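Local coordinates for protein parahox neighbor (Phaeodactylum tricornutum CCAP 1055/1, PDB 5Z5M) that probably converts 5-hydroxyisourate to (S)-allantoin in the last steps of urate degradation, joining hydroxyisourate hydrolase and OHCU decarboxylase activities in one chain, at residues G181-H186 / G229-G234; H204-P209 / V240-W245. All blocks are in the same frame, centred on the assembly; numbering follows the deposited sequence.

Interaction 1 of 2, residues G181-H186 / G229-G234; sequences GFLTCH and GPALKG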
ATOM      1  N   GLY A 181       3.444 -27.854   0.664  1.00  8.58           N
ATOM      2  CA  GLY A 181       3.291 -26.415   0.736  1.00  8.31           C
ATOM      3  C   GLY A 181       2.865 -26.007   2.136  1.00  7.88           C
ATOM      4  O   GLY A 181       2.534 -26.857   2.962  1.00 11.05           O
ATOM      5  N   PHE A 182       2.874 -24.709   2.411  1.00 12.58           N
ATOM      6  CA  PHE A 182       2.454 -24.224   3.722  1.00  5.50           C
ATOM      7  C   PHE A 182       2.086 -22.750   3.690  1.00 10.78           C
ATOM      8  O   PHE A 182       2.390 -22.034   2.726  1.00  8.72           O
ATOM      9  CB  PHE A 182       3.547 -24.474   4.778  1.00  6.57           C
ATOM     10  CG  PHE A 182       4.866 -23.788   4.490  1.00  7.64           C
ATOM     11  CD1 PHE A 182       5.777 -24.344   3.601  1.00 13.76           C
ATOM     12  CD2 PHE A 182       5.207 -22.610   5.137  1.00 11.93           C
ATOM     13  CE1 PHE A 182       6.990 -23.723   3.338  1.00 12.10           C
ATOM     14  CE2 PHE A 182       6.420 -21.984   4.883  1.00 11.71           C
ATOM     15  CZ  PHE A 182       7.317 -22.545   3.985  1.00 10.47           C
ATOM     16  N   LEU A 183       1.438 -22.309   4.766  1.00 10.08           N
ATOM     17  CA  LEU A 183       0.901 -20.957   4.878  1.00  7.32           C
ATOM     18  C   LEU A 183       1.495 -20.239   6.083  1.00  8.39           C
ATOM     19  O   LEU A 183       1.432 -20.739   7.207  1.00 10.11           O
ATOM     20  CB  LEU A 183      -0.625 -21.000   4.997  1.00  9.18           C
ATOM     21  CG  LEU A 183      -1.384 -19.686   5.202  1.00 11.44           C
ATOM     22  CD1 LEU A 183      -1.249 -18.760   3.993  1.00  7.82           C
ATOM     23  CD2 LEU A 183      -2.849 -19.974   5.484  1.00 11.20           C
ATOM     24  N   THR A 184       2.095 -19.081   5.838  1.00  9.72           N
ATOM     25  CA  THR A 184       2.635 -18.266   6.914  1.00  8.34           C
ATOM     26  C   THR A 184       2.015 -16.876   6.907  1.00 13.79           C
ATOM     27  O   THR A 184       1.361 -16.467   5.939  1.00 14.43           O
ATOM     28  CB  THR A 184       4.165 -18.116   6.812  1.00 14.99           C
ATOM     29  OG1 THR A 184       4.505 -17.550   5.539  1.00 13.50           O
ATOM     30  CG2 THR A 184       4.858 -19.467   6.984  1.00 13.03           C
ATOM     31  N   CYS A 185       2.253 -16.146   7.989  1.00  9.12           N
ATOM     32  CA  CYS A 185       1.707 -14.814   8.160  1.00 11.73           C
ATOM     33  C   CYS A 185       2.702 -13.927   8.897  1.00 17.96           C
ATOM     34  O   CYS A 185       3.506 -14.404   9.695  1.00 13.01           O
ATOM     35  CB  CYS A 185       0.386 -14.877   8.923  1.00 18.50           C
ATOM     36  SG  CYS A 185      -0.530 -13.321   8.935  1.00 17.74           S
ATOM     37  N   HIS A 186       2.648 -12.638   8.602  1.00 10.54           N
ATOM     38  CA  HIS A 186       3.464 -11.638   9.269  1.00 14.00           C
ATOM     39  C   HIS A 186       2.606 -10.392   9.428  1.00 11.90           C
ATOM     40  O   HIS A 186       1.859 -10.035   8.518  1.00 12.60           O
ATOM     41  CB  HIS A 186       4.730 -11.351   8.455  1.00 17.30           C
ATOM     42  CG  HIS A 186       5.576 -10.245   9.003  1.00 23.87           C
ATOM     43  ND1 HIS A 186       6.275 -10.357  10.184  1.00 27.47           N
ATOM     44  CD2 HIS A 186       5.843  -9.008   8.521  1.00 23.83           C
ATOM     45  CE1 HIS A 186       6.932  -9.231  10.413  1.00 34.33           C
ATOM     46  NE2 HIS A 186       6.686  -8.398   9.419  1.00 45.64           N
ATOM     47  N   GLY A 229       5.039 -21.217  14.204  1.00 19.51           N
ATOM     48  CA  GLY A 229       5.311 -21.397  12.790  1.00 28.22           C
ATOM     49  C   GLY A 229       4.087 -21.298  11.900  1.00 22.56           C
ATOM     50  O   GLY A 229       3.117 -20.632  12.252  1.00 17.68           O
ATOM     51  N   PRO A 230       4.125 -21.971  10.742  1.00 18.70           N
ATOM     52  CA  PRO A 230       3.070 -21.893   9.722  1.00 15.36           C
ATOM     53  C   PRO A 230       1.698 -22.261  10.263  1.00 14.17           C
ATOM     54  O   PRO A 230       1.585 -23.149  11.107  1.00 17.63           O
ATOM     55  CB  PRO A 230       3.523 -22.907   8.666  1.00 23.52           C
ATOM     56  CG  PRO A 230       5.007 -22.992   8.845  1.00 24.66           C
ATOM     57  CD  PRO A 230       5.239 -22.839  10.318  1.00 23.53           C
ATOM     58  N   ALA A 231       0.670 -21.568   9.783  1.00 12.13           N
ATOM     59  CA  ALA A 231      -0.701 -21.822  10.198  1.00 12.18           C
ATOM     60  C   ALA A 231      -1.198 -23.161   9.670  1.00 14.25           C
ATOM     61  O   ALA A 231      -1.945 -23.873  10.339  1.00 14.60           O
ATOM     62  CB  ALA A 231      -1.615 -20.688   9.722  1.00  7.86           C
ATOM     63  N   LEU A 232      -0.794 -23.483   8.448  1.00 11.54           N
ATOM     64  CA  LEU A 232      -1.164 -24.735   7.809  1.00  7.14           C
ATOM     65  C   LEU A 232       0.074 -25.320   7.147  1.00 15.84           C
ATOM     66  O   LEU A 232       0.892 -24.577   6.613  1.00 12.24           O
ATOM     67  CB  LEU A 232      -2.269 -24.513   6.776  1.00 10.40           C
ATOM     68  CG  LEU A 232      -3.598 -23.986   7.325  1.00 16.89           C
ATOM     69  CD1 LEU A 232      -4.563 -23.693   6.189  1.00 15.61           C
ATOM     70  CD2 LEU A 232      -4.202 -24.977   8.310  1.00 20.70           C
ATOM     71  N   LYS A 233       0.209 -26.644   7.183  1.00 11.44           N
ATOM     72  CA  LYS A 233       1.387 -27.304   6.620  1.00 14.94           C
ATOM     73  C   LYS A 233       1.057 -28.671   6.016  1.00 13.06           C
ATOM     74  O   LYS A 233       0.512 -29.546   6.691  1.00 16.07           O
ATOM     75  CB  LYS A 233       2.467 -27.459   7.701  1.00 19.28           C
ATOM     76  CG  LYS A 233       3.770 -28.069   7.207  1.00 35.84           C
ATOM     77  CD  LYS A 233       4.854 -28.025   8.279  1.00 33.50           C
ATOM     78  CE  LYS A 233       6.143 -28.677   7.791  1.00 43.76           C
ATOM     79  NZ  LYS A 233       7.260 -28.520   8.770  1.00 39.59           N
ATOM     80  N   GLY A 234       1.379 -28.856   4.740  1.00 13.64           N
ATOM     81  CA  GLY A 234       1.282 -30.172   4.136  1.00 16.78           C
ATOM     82  C   GLY A 234      -0.076 -30.493   3.549  1.00 11.08           C
ATOM     83  O   GLY A 234      -1.073 -29.836   3.853  1.00 15.46           O
TER
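Residues 229-234 run antiparallel to 181-186 and are tied to them by three backbone hydrogen bonds: Gly234 N to Gly181 O (2.9 Å), Leu183 N to Leu232 O (3.0 Å) and Ala231 N to Leu183 O (2.8 Å). The first is nearly straight, its N-H lying almost along the C=O axis; the last bends to 137° at the hydrogen, where the chain leaves strand geometry at Ala231. Gly234, whose N makes the first bond, has a positive phi at which a CB would crowd the carbonyl oxygen of Lys233. Phe182 and Lys233 form a non-hydrogen-bonded pair, CB beside CB on one face. The Phe182 ring, CG in the crowded position between backbone N and carbonyl carbon (chi1 60°), leans along its own strand toward Thr184, so that CD2 meets Pro230 CG obliquely at 3.7 Å. Thr184 CG2 lies in the plane of that ring at its edge and also rests on Pro230 CG (4.0 Å), so the proline touches both side chains. Thr184 OG1 turns to His283 and His281 on the parallel strand 281-289, and the ring of His281 stacks on Phe182. On the other face Leu183 and Leu232 lie side by side, CD2 to CD1 4.2 Å, pointing the same way toward Leu203 of strand 200-207. The short, weakly bonded strand 232-233 thus borders strand 182-189 in the mixed sheet, with one apolar face turned inward, an arrangement characteristic of the two-sheet beta sandwich of the transthyretin/HIU hydrolase family.

Interaction 2 of 2, residues H204-P209 / V240-W245; sequences HRLSPP and VGQYEW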
ATOM      1  N   HIS A 204     -10.115 -19.280   9.272  1.00  8.06           N
ATOM      2  CA  HIS A 204     -11.190 -20.180   8.858  1.00  8.68           C
ATOM      3  C   HIS A 204     -10.998 -20.634   7.427  1.00  9.63           C
ATOM      4  O   HIS A 204     -10.481 -19.885   6.606  1.00 10.03           O
ATOM      5  CB  HIS A 204     -12.556 -19.501   8.965  1.00  9.48           C
ATOM      6  CG  HIS A 204     -13.028 -19.311  10.368  1.00 14.11           C
ATOM      7  ND1 HIS A 204     -12.531 -18.326  11.193  1.00 16.31           N
ATOM      8  CD2 HIS A 204     -13.958 -19.976  11.095  1.00 17.98           C
ATOM      9  CE1 HIS A 204     -13.134 -18.389  12.365  1.00 28.44           C
ATOM     10  NE2 HIS A 204     -14.004 -19.383  12.332  1.00 22.87           N
ATOM     11  N   ARG A 205     -11.423 -21.858   7.134  1.00  7.18           N
ATOM     12  CA  ARG A 205     -11.602 -22.285   5.748  1.00 10.81           C
ATOM     13  C   ARG A 205     -13.059 -22.076   5.355  1.00 14.82           C
ATOM     14  O   ARG A 205     -13.964 -22.552   6.040  1.00 17.07           O
ATOM     15  CB  ARG A 205     -11.206 -23.748   5.555  1.00 11.63           C
ATOM     16  CG  ARG A 205     -11.218 -24.192   4.086  1.00 12.43           C
ATOM     17  CD  ARG A 205     -10.882 -25.673   3.929  1.00 18.80           C
ATOM     18  NE  ARG A 205      -9.494 -25.968   4.267  1.00 15.06           N
ATOM     19  CZ  ARG A 205      -9.106 -26.609   5.365  1.00 18.33           C
ATOM     20  NH1 ARG A 205     -10.002 -27.045   6.243  1.00 15.57           N
ATOM     21  NH2 ARG A 205      -7.817 -26.829   5.581  1.00 19.49           N
ATOM     22  N   LEU A 206     -13.287 -21.356   4.262  1.00 11.10           N
ATOM     23  CA  LEU A 206     -14.651 -21.030   3.844  1.00 15.73           C
ATOM     24  C   LEU A 206     -15.171 -21.992   2.790  1.00 16.79           C
ATOM     25  O   LEU A 206     -16.374 -22.229   2.700  1.00 17.70           O
ATOM     26  CB  LEU A 206     -14.729 -19.601   3.310  1.00 16.62           C
ATOM     27  CG  LEU A 206     -14.304 -18.469   4.251  1.00 19.25           C
ATOM     28  CD1 LEU A 206     -14.714 -17.123   3.672  1.00 23.65           C
ATOM     29  CD2 LEU A 206     -14.878 -18.660   5.642  1.00 22.13           C
ATOM     30  N   SER A 207     -14.259 -22.538   1.991  1.00 14.11           N
ATOM     31  CA  SER A 207     -14.630 -23.472   0.933  1.00 25.16           C
ATOM     32  C   SER A 207     -13.435 -24.360   0.585  1.00 22.60           C
ATOM     33  O   SER A 207     -12.286 -23.973   0.824  1.00 19.41           O
ATOM     34  CB  SER A 207     -15.137 -22.720  -0.304  1.00 26.82           C
ATOM     35  OG  SER A 207     -14.070 -22.136  -1.028  1.00 39.52           O
ATOM     36  N   PRO A 208     -13.693 -25.571   0.057  1.00 24.53           N
ATOM     37  CA  PRO A 208     -15.005 -26.177  -0.208  1.00 26.15           C
ATOM     38  C   PRO A 208     -15.758 -26.497   1.083  1.00 26.67           C
ATOM     39  O   PRO A 208     -15.122 -26.819   2.087  1.00 27.97           O
ATOM     40  CB  PRO A 208     -14.650 -27.455  -0.973  1.00 28.32           C
ATOM     41  CG  PRO A 208     -13.284 -27.801  -0.501  1.00 25.38           C
ATOM     42  CD  PRO A 208     -12.591 -26.486  -0.292  1.00 27.18           C
ATOM     43  N   PRO A 209     -17.096 -26.401   1.054  1.00 27.36           N
ATOM     44  CA  PRO A 209     -17.944 -26.530   2.246  1.00 30.43           C
ATOM     45  C   PRO A 209     -17.662 -27.778   3.089  1.00 24.43           C
ATOM     46  O   PRO A 209     -17.873 -27.747   4.301  1.00 35.52           O
ATOM     47  CB  PRO A 209     -19.368 -26.579   1.664  1.00 34.91           C
ATOM     48  CG  PRO A 209     -19.203 -26.765   0.182  1.00 37.73           C
ATOM     49  CD  PRO A 209     -17.892 -26.144  -0.156  1.00 28.76           C
ATOM     50  N   VAL A 240      -6.232 -26.704  -1.316  1.00 11.82           N
ATOM     51  CA  VAL A 240      -6.863 -25.752  -2.228  1.00 11.88           C
ATOM     52  C   VAL A 240      -8.244 -25.351  -1.712  1.00 12.01           C
ATOM     53  O   VAL A 240      -9.031 -26.201  -1.291  1.00 10.68           O
ATOM     54  CB  VAL A 240      -6.980 -26.341  -3.654  1.00 14.46           C
ATOM     55  CG1 VAL A 240      -7.833 -25.445  -4.551  1.00 19.21           C
ATOM     56  CG2 VAL A 240      -5.596 -26.546  -4.254  1.00 14.60           C
ATOM     57  N   GLY A 241      -8.524 -24.050  -1.719  1.00 11.44           N
ATOM     58  CA  GLY A 241      -9.812 -23.550  -1.279  1.00 17.41           C
ATOM     59  C   GLY A 241      -9.783 -22.085  -0.897  1.00 11.97           C
ATOM     60  O   GLY A 241      -8.788 -21.395  -1.118  1.00  8.85           O
ATOM     61  N   GLN A 242     -10.884 -21.604  -0.328  1.00  7.62           N
ATOM     62  CA  GLN A 242     -10.964 -20.222   0.104  1.00  8.63           C
ATOM     63  C   GLN A 242     -10.836 -20.136   1.618  1.00  9.96           C
ATOM     64  O   GLN A 242     -11.437 -20.926   2.345  1.00 11.61           O
ATOM     65  CB  GLN A 242     -12.279 -19.588  -0.356  1.00 14.12           C
ATOM     66  CG  GLN A 242     -12.347 -18.103  -0.123  1.00 19.88           C
ATOM     67  CD  GLN A 242     -13.656 -17.499  -0.597  1.00 25.17           C
ATOM     68  OE1 GLN A 242     -14.734 -18.047  -0.352  1.00 24.45           O
ATOM     69  NE2 GLN A 242     -13.567 -16.369  -1.290  1.00 23.09           N
ATOM     70  N   TYR A 243     -10.053 -19.171   2.085  1.00  5.79           N
ATOM     71  CA  TYR A 243      -9.806 -18.986   3.518  1.00  7.98           C
ATOM     72  C   TYR A 243     -10.094 -17.556   3.973  1.00  9.77           C
ATOM     73  O   TYR A 243     -10.237 -16.650   3.151  1.00  7.72           O
ATOM     74  CB  TYR A 243      -8.354 -19.352   3.855  1.00 10.34           C
ATOM     75  CG  TYR A 243      -8.003 -20.810   3.631  1.00 15.59           C
ATOM     76  CD1 TYR A 243      -7.769 -21.300   2.350  1.00  8.38           C
ATOM     77  CD2 TYR A 243      -7.887 -21.692   4.701  1.00  8.91           C
ATOM     78  CE1 TYR A 243      -7.454 -22.633   2.136  1.00 13.24           C
ATOM     79  CE2 TYR A 243      -7.569 -23.032   4.497  1.00 13.73           C
ATOM     80  CZ  TYR A 243      -7.348 -23.494   3.213  1.00 10.88           C
ATOM     81  OH  TYR A 243      -7.029 -24.819   2.996  1.00 13.24           O
ATOM     82  N   GLU A 244     -10.161 -17.353   5.286  1.00  7.72           N
ATOM     83  CA  GLU A 244     -10.274 -16.010   5.839  1.00 11.09           C
ATOM     84  C   GLU A 244      -9.501 -15.875   7.150  1.00  9.51           C
ATOM     85  O   GLU A 244      -9.753 -16.615   8.103  1.00  9.35           O
ATOM     86  CB  GLU A 244     -11.748 -15.648   6.055  1.00 15.10           C
ATOM     87  CG  GLU A 244     -11.977 -14.232   6.527  1.00 16.87           C
ATOM     88  CD  GLU A 244     -13.452 -13.855   6.553  1.00 39.24           C
ATOM     89  OE1 GLU A 244     -13.962 -13.527   7.647  1.00 45.72           O
ATOM     90  OE2 GLU A 244     -14.094 -13.875   5.478  1.00 22.25           O
ATOM     91  N   TRP A 245      -8.535 -14.955   7.181  1.00  7.22           N
ATOM     92  CA  TRP A 245      -7.930 -14.533   8.437  1.00  5.86           C
ATOM     93  C   TRP A 245      -8.908 -13.631   9.168  1.00 10.82           C
ATOM     94  O   TRP A 245      -9.727 -12.954   8.546  1.00 12.01           O
ATOM     95  CB  TRP A 245      -6.635 -13.731   8.252  1.00  9.59           C
ATOM     96  CG  TRP A 245      -5.433 -14.370   7.594  1.00 13.48           C
ATOM     97  CD1 TRP A 245      -4.898 -14.025   6.386  1.00 13.90           C
ATOM     98  CD2 TRP A 245      -4.563 -15.376   8.143  1.00  9.07           C
ATOM     99  NE1 TRP A 245      -3.778 -14.774   6.130  1.00 13.37           N
ATOM    100  CE2 TRP A 245      -3.552 -15.616   7.188  1.00 13.36           C
ATOM    101  CE3 TRP A 245      -4.560 -16.119   9.328  1.00  7.30           C
ATOM    102  CZ2 TRP A 245      -2.547 -16.563   7.381  1.00 10.93           C
ATOM    103  CZ3 TRP A 245      -3.551 -17.061   9.520  1.00  7.60           C
ATOM    104  CH2 TRP A 245      -2.563 -17.272   8.550  1.00 10.29           C
TER
HETATM  105  O   HOH W   1     -11.050 -16.041  10.389  1.00 19.94           O
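His204 pairs with Glu244: its N and O bond to Glu244 O and N, both at 2.9 Å, and a water in the imidazole plane joins His204 ND1 to the same Glu244 O. Arg205 turns to the opposite face, CG anti to its backbone N (chi1 -173°), and lays CG over one face of the Tyr243 ring, 4.1 Å from its centroid. A bend at chi3 brings NE to Tyr243 OH (3.0 Å), the hydroxyl oxygen near the guanidinium plane, while that plane stands 73° from the ring; NH1 holds Met211 O and Tyr243 OH also bonds Thr239 O. An alanine in place of Arg205 would lose the bonds to Tyr243 OH and Met211 O and would probably leave the Tyr243 hydroxyl less firmly held and its ring less well covered. Leu206 and Ser207 both donate to Gln242 O, a classic beta bulge; Leu206 CD1 merely packs against Glu244 OE2 (3.8 Å), which is salt-bridged to Arg272. Ser207 O accepts from Gln242 N, and a CB on Gly241 would clash with that oxygen. Pro208, after a cis peptide, sets CD against Val240 O. Both strands are central in a four-stranded antiparallel sheet, 200-207 flanked by 213-219 and 241-248 by 268-275.

Overall arrangement
Interactions 1 and 2, centres about 14 Å apart, belong to the two facing sheets of the HIU hydrolase-like domain. Their inward side chains meet in the core between them: Leu232 CD1 packs on Tyr243 CE2 at 3.5 Å, while the Trp245 indole is met by Cys185 CB at CZ2 (3.7 Å), Ala231 CB at CH2 (3.7 Å) and Leu183 CD2 at CZ2 (3.9 Å). Leu203, on strand 200-207, touches Leu183, Ala231 and Leu232 as well as Tyr243 and Trp245, linking both contacts. The segments alternate along the chain, and strand 232-233 is followed in the chain by strand 241-248, so the connection between them passes from one sheet to the other.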